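Local coordinates for protein aldehyde dehydrogenase (Burkholderia vietnamiensis, PDB 5KF0) that probably oxidises aldehydes to carboxylic acids with a nicotinamide cofactor, and is held here with NADPH bound, at residues A[52-57]-A[181-186]; A[196-201]-A[211-216]. All coordinates share one frame; numbering follows the deposited sequence.

Both contacts belong to the cofactor-binding part of the aldehyde dehydrogenase fold, with centres about 10 Å apart. Strands 182-185 and 211-213 are parallel neighbours in one sheet, joined at L184 O and L214 N (2.9 Å). Interaction 1 sets helix 48-60 on one face of this sheet through V183; interaction 2 sets helix 192-202 on the other through F211 and V213. F182 CZ meets F211 CB at 3.4 Å on that second face. The strand ends converge at the NADPH pocket, where K185 NZ of interaction 1 lies 2.9 Å from A216 O of interaction 2, a probable hydrogen bond beside the cofactor.

Interaction 1. Residues A[52-57]-A[181-186]; sequences DAAIGA and PFVLKP. With NDP (NADPH dihydro-nicotinamide-adenine-dinucleotide phosphate), chain E.
One methyl group carries nearly all of the protein contact: CG2 of V183 rises from strand 182-185 against helix 48-60, 4.1 Å from A54 CB and 4.0 Å from A54 O. The same methyl reaches the backbone N of I55 more loosely. V183 CG1 lies opposite its own backbone N (chi1 -176°), which leaves CG2 on the flank that meets the helix. S212 on the neighbouring strand and F224 on helix 222-226 also touch V183, while F182 and L184 point to the far face of the sheet and pack on helix 164-178.

Two residues beyond V183 the strand delivers K185 to the cofactor. Its aliphatic chain bends at chi3 (83°) and chi4 (64°), bringing NZ back over the plane of the next residue's carbonyl, 2.8 Å from P186 O. NZ also donates to NADPH: to O2B, the ester oxygen of the 2'-phosphate, at 2.9 Å, to the phosphate oxygen O2X at 3.0 Å, and to the 3'-hydroxyl O3B at 3.1 Å. Several acceptors thus share the N-H groups of one ammonium, whose charge probably helps offset that of the phosphate. The grip on the 2'-phosphate and its neighbouring hydroxyl is consistent with a pocket that accepts NADP(H).

Interaction 2. Residues A[196-201]-A[211-216]; sequences IIAEVL and FSVLPA
The backbone oxygen of L201, near the end of helix 192-202, accepts a hydrogen bond from T204 OG1; F211 CE2 packs beside it at 3.8 Å. The side chain of L201 meets the same ring more directly. Its CB stands over one face, 3.9 Å from the ring centroid and 24° off the normal, a CH-pi contact displaced toward the rim; CZ is the nearest ring atom, 3.6 Å away. One turn earlier, A198 O approaches CZ obliquely at 3.6 Å, and A198 CB touches CE1 at 4.1 Å. F211 places CG between its backbone N and carbonyl carbon (chi1 73°), a rotamer that carries the ring up to the helix, where it spans the positions of A198 and L201.

The helix is the connection of a beta-alpha-beta crossover, leaving strand 182-185 and returning the chain to its parallel neighbour 211-213. The short axes of helix and returning strand run nearly antiparallel, at 152°, and come within 8.9 Å of each other. Next to the phenyl ring, V213 adds a smaller aliphatic contact: its CG2 meets A198 CB at 3.6 Å. The small alanine side chain therefore sits against both inward residues of the strand. S212 between them faces the other way, where its OG is hydrogen-bonded to A19 N. Helix 70-86 packs on helix 192-202, with C80 touching L201, while backbone hydrogen bonds of V213 with Y17 and of F211 with N20 tie the flank of strand 211-213 turned away from strand 182-185 to the N-terminal part of the chain.

Interaction 1. Residues A[52-57]-A[181-186]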
# COMPACT_ATOMS: atom_id res chain seq x y z
N ASP A 52 13.75 16.13 34.26
CA ASP A 52 14.35 14.82 34.48
C ASP A 52 13.34 13.82 35.04
O ASP A 52 13.30 12.67 34.60
CB ASP A 52 15.54 14.94 35.43
CG ASP A 52 16.09 13.58 35.80
OD1 ASP A 52 16.72 12.95 34.94
OD2 ASP A 52 15.87 13.14 36.95
N ALA A 53 12.50 14.25 35.99
CA ALA A 53 11.48 13.35 36.53
C ALA A 53 10.49 12.94 35.45
O ALA A 53 10.03 11.79 35.42
CB ALA A 53 10.75 14.01 37.71
N ALA A 54 10.14 13.88 34.56
CA ALA A 54 9.22 13.56 33.48
C ALA A 54 9.81 12.53 32.53
O ALA A 54 9.09 11.63 32.06
CB ALA A 54 8.87 14.84 32.71
N ILE A 55 11.10 12.65 32.23
CA ILE A 55 11.75 11.69 31.34
C ILE A 55 11.78 10.31 31.98
O ILE A 55 11.53 9.29 31.33
CB ILE A 55 13.16 12.16 30.95
CG1 ILE A 55 13.09 13.51 30.22
CG2 ILE A 55 13.88 11.11 30.08
CD1 ILE A 55 14.45 14.17 30.05
N GLY A 56 12.11 10.25 33.28
CA GLY A 56 12.12 8.96 33.95
C GLY A 56 10.75 8.31 33.98
O GLY A 56 10.62 7.09 33.80
N ALA A 57 9.71 9.12 34.18
CA ALA A 57 8.36 8.59 34.15
C ALA A 57 7.98 8.11 32.76
O ALA A 57 7.28 7.10 32.61
CB ALA A 57 7.37 9.65 34.64
N PRO A 181 5.09 7.30 24.93
CA PRO A 181 5.12 8.36 25.95
C PRO A 181 5.86 9.57 25.40
O PRO A 181 6.77 9.44 24.57
CB PRO A 181 5.90 7.72 27.11
CG PRO A 181 6.01 6.24 26.77
CD PRO A 181 5.99 6.19 25.27
N PHE A 182 5.47 10.76 25.86
CA PHE A 182 6.12 11.96 25.34
C PHE A 182 6.19 13.03 26.43
O PHE A 182 5.39 13.06 27.36
CB PHE A 182 5.38 12.52 24.11
CG PHE A 182 4.01 13.06 24.42
CD1 PHE A 182 3.84 14.38 24.83
CD2 PHE A 182 2.89 12.24 24.31
CE1 PHE A 182 2.58 14.88 25.12
CE2 PHE A 182 1.61 12.73 24.59
CZ PHE A 182 1.46 14.05 25.01
N VAL A 183 7.14 13.95 26.24
CA VAL A 183 7.27 15.15 27.06
C VAL A 183 7.25 16.32 26.09
O VAL A 183 8.11 16.41 25.21
CB VAL A 183 8.56 15.15 27.89
CG1 VAL A 183 8.60 16.39 28.81
CG2 VAL A 183 8.68 13.86 28.75
N LEU A 184 6.26 17.21 26.25
CA LEU A 184 6.08 18.35 25.36
C LEU A 184 6.50 19.63 26.07
O LEU A 184 6.05 19.90 27.19
CB LEU A 184 4.61 18.47 24.92
CG LEU A 184 4.21 19.77 24.19
CD1 LEU A 184 4.91 19.89 22.84
CD2 LEU A 184 2.69 19.88 24.03
N LYS A 185 7.36 20.41 25.42
CA LYS A 185 7.71 21.75 25.88
C LYS A 185 7.09 22.76 24.94
O LYS A 185 7.58 22.93 23.81
CB LYS A 185 9.23 21.94 25.93
CG LYS A 185 9.63 23.21 26.70
CD LYS A 185 11.00 23.76 26.27
CE LYS A 185 10.86 24.63 25.01
NZ LYS A 185 10.03 25.85 25.31
N PRO A 186 6.02 23.43 25.32
CA PRO A 186 5.44 24.46 24.46
C PRO A 186 6.29 25.71 24.50
O PRO A 186 7.20 25.86 25.32
CB PRO A 186 4.06 24.70 25.10
CG PRO A 186 4.34 24.51 26.58
CD PRO A 186 5.36 23.37 26.64
PA NDP E . 11.74 29.49 18.03
O1A NDP E . 12.76 28.71 17.28
O2A NDP E . 12.27 30.83 18.54
O5B NDP E . 11.14 28.67 19.26
C5B NDP E . 10.44 27.44 18.97
C4B NDP E . 10.48 26.56 20.19
O4B NDP E . 11.83 26.11 20.42
C3B NDP E . 10.03 27.24 21.49
O3B NDP E . 9.37 26.30 22.34
C2B NDP E . 11.37 27.64 22.11
O2B NDP E . 11.35 27.80 23.54
C1B NDP E . 12.17 26.40 21.76
N9A NDP E . 13.62 26.57 21.85
C8A NDP E . 14.40 27.57 21.33
N7A NDP E . 15.68 27.40 21.54
C5A NDP E . 15.75 26.21 22.24
C6A NDP E . 16.84 25.47 22.75
N6A NDP E . 18.12 25.85 22.66
N1A NDP E . 16.56 24.30 23.39
C2A NDP E . 15.28 23.93 23.51
N3A NDP E . 14.18 24.54 23.08
C4A NDP E . 14.49 25.68 22.45
O3 NDP E . 10.48 29.73 17.09
PN NDP E . 9.14 30.57 17.27
O1N NDP E . 8.42 30.11 18.48
O2N NDP E . 9.52 32.03 17.23
O5D NDP E . 8.27 30.20 15.99
C5D NDP E . 8.47 30.74 14.68
C4D NDP E . 9.31 29.78 13.87
O4D NDP E . 8.65 28.49 13.81
C3D NDP E . 9.51 30.24 12.43
O3D NDP E . 10.84 30.04 11.96
C2D NDP E . 8.49 29.39 11.67
O2D NDP E . 8.73 29.20 10.28
C1D NDP E . 8.58 28.08 12.45
N1N NDP E . 7.36 27.31 12.19
C2N NDP E . 7.41 26.09 11.56
C3N NDP E . 6.30 25.44 11.17
C7N NDP E . 6.35 24.08 10.56
O7N NDP E . 5.40 23.31 10.79
N7N NDP E . 7.36 23.76 9.75
C4N NDP E . 4.97 26.09 11.30
C5N NDP E . 5.01 27.22 12.27
C6N NDP E . 6.15 27.79 12.60
P2B NDP E . 10.95 29.23 24.23
O1X NDP E . 10.46 30.13 23.16
O2X NDP E . 9.97 28.84 25.29
O3X NDP E . 12.21 29.76 24.89

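Interaction 2. Residues A[196-201]-A[211-216]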
# COMPACT_ATOMS: atom_id res chain seq x y z
N ILE A 196 -4.07 23.26 28.37
CA ILE A 196 -5.46 22.82 28.30
C ILE A 196 -5.54 21.44 27.63
O ILE A 196 -6.29 20.56 28.08
CB ILE A 196 -6.33 23.86 27.56
CG1 ILE A 196 -6.41 25.16 28.37
CG2 ILE A 196 -7.74 23.29 27.33
CD1 ILE A 196 -7.01 26.31 27.58
N ILE A 197 -4.76 21.23 26.57
CA ILE A 197 -4.62 19.89 25.99
C ILE A 197 -4.21 18.89 27.07
O ILE A 197 -4.80 17.81 27.19
CB ILE A 197 -3.62 19.90 24.82
CG1 ILE A 197 -4.16 20.73 23.64
CG2 ILE A 197 -3.30 18.48 24.38
CD1 ILE A 197 -3.20 20.82 22.46
N ALA A 198 -3.23 19.27 27.90
CA ALA A 198 -2.77 18.39 28.98
C ALA A 198 -3.88 18.10 29.99
O ALA A 198 -4.02 16.96 30.45
CB ALA A 198 -1.56 19.00 29.67
N GLU A 199 -4.66 19.12 30.35
CA GLU A 199 -5.75 18.91 31.31
C GLU A 199 -6.77 17.91 30.77
O GLU A 199 -7.26 17.06 31.51
CB GLU A 199 -6.42 20.25 31.61
CG GLU A 199 -7.56 20.18 32.61
CD GLU A 199 -8.44 21.42 32.55
OE1 GLU A 199 -9.64 21.31 32.85
OE2 GLU A 199 -7.92 22.50 32.18
N VAL A 200 -7.07 18.01 29.48
CA VAL A 200 -8.00 17.07 28.84
C VAL A 200 -7.42 15.66 28.85
O VAL A 200 -8.11 14.69 29.19
CB VAL A 200 -8.34 17.55 27.42
CG1 VAL A 200 -9.07 16.46 26.64
CG2 VAL A 200 -9.20 18.81 27.51
N LEU A 201 -6.14 15.51 28.48
CA LEU A 201 -5.49 14.20 28.52
C LEU A 201 -5.45 13.63 29.93
O LEU A 201 -5.52 12.41 30.11
CB LEU A 201 -4.07 14.29 27.96
CG LEU A 201 -3.95 14.34 26.45
CD1 LEU A 201 -2.52 14.67 26.06
CD2 LEU A 201 -4.37 12.99 25.88
N PHE A 211 2.38 11.04 29.49
CA PHE A 211 2.65 12.39 29.01
C PHE A 211 3.06 13.31 30.14
O PHE A 211 2.66 13.13 31.30
CB PHE A 211 1.44 12.97 28.27
CG PHE A 211 0.30 13.36 29.17
CD1 PHE A 211 0.17 14.67 29.61
CD2 PHE A 211 -0.66 12.43 29.56
CE1 PHE A 211 -0.89 15.04 30.43
CE2 PHE A 211 -1.74 12.79 30.38
CZ PHE A 211 -1.85 14.11 30.81
N SER A 212 3.89 14.28 29.79
CA SER A 212 4.13 15.47 30.59
C SER A 212 4.08 16.67 29.65
O SER A 212 4.50 16.57 28.49
CB SER A 212 5.48 15.42 31.33
OG SER A 212 5.50 14.38 32.29
N VAL A 213 3.57 17.79 30.14
CA VAL A 213 3.59 19.05 29.39
C VAL A 213 4.24 20.08 30.32
O VAL A 213 3.67 20.44 31.36
CB VAL A 213 2.20 19.49 28.93
CG1 VAL A 213 2.27 20.85 28.21
CG2 VAL A 213 1.58 18.43 28.00
N LEU A 214 5.44 20.52 29.97
CA LEU A 214 6.30 21.27 30.88
C LEU A 214 6.73 22.58 30.24
O LEU A 214 7.62 22.58 29.36
CB LEU A 214 7.53 20.45 31.26
CG LEU A 214 7.30 19.11 31.95
CD1 LEU A 214 8.64 18.45 32.25
CD2 LEU A 214 6.51 19.29 33.23
N PRO A 215 6.18 23.71 30.66
CA PRO A 215 6.72 25.00 30.21
C PRO A 215 8.14 25.17 30.73
O PRO A 215 8.44 24.87 31.88
CB PRO A 215 5.77 26.03 30.83
CG PRO A 215 4.52 25.24 31.20
CD PRO A 215 5.02 23.87 31.55
N ALA A 216 9.02 25.65 29.86
CA ALA A 216 10.42 25.89 30.22
C ALA A 216 11.02 26.80 29.16
O ALA A 216 10.75 26.62 27.97
CB ALA A 216 11.22 24.59 30.31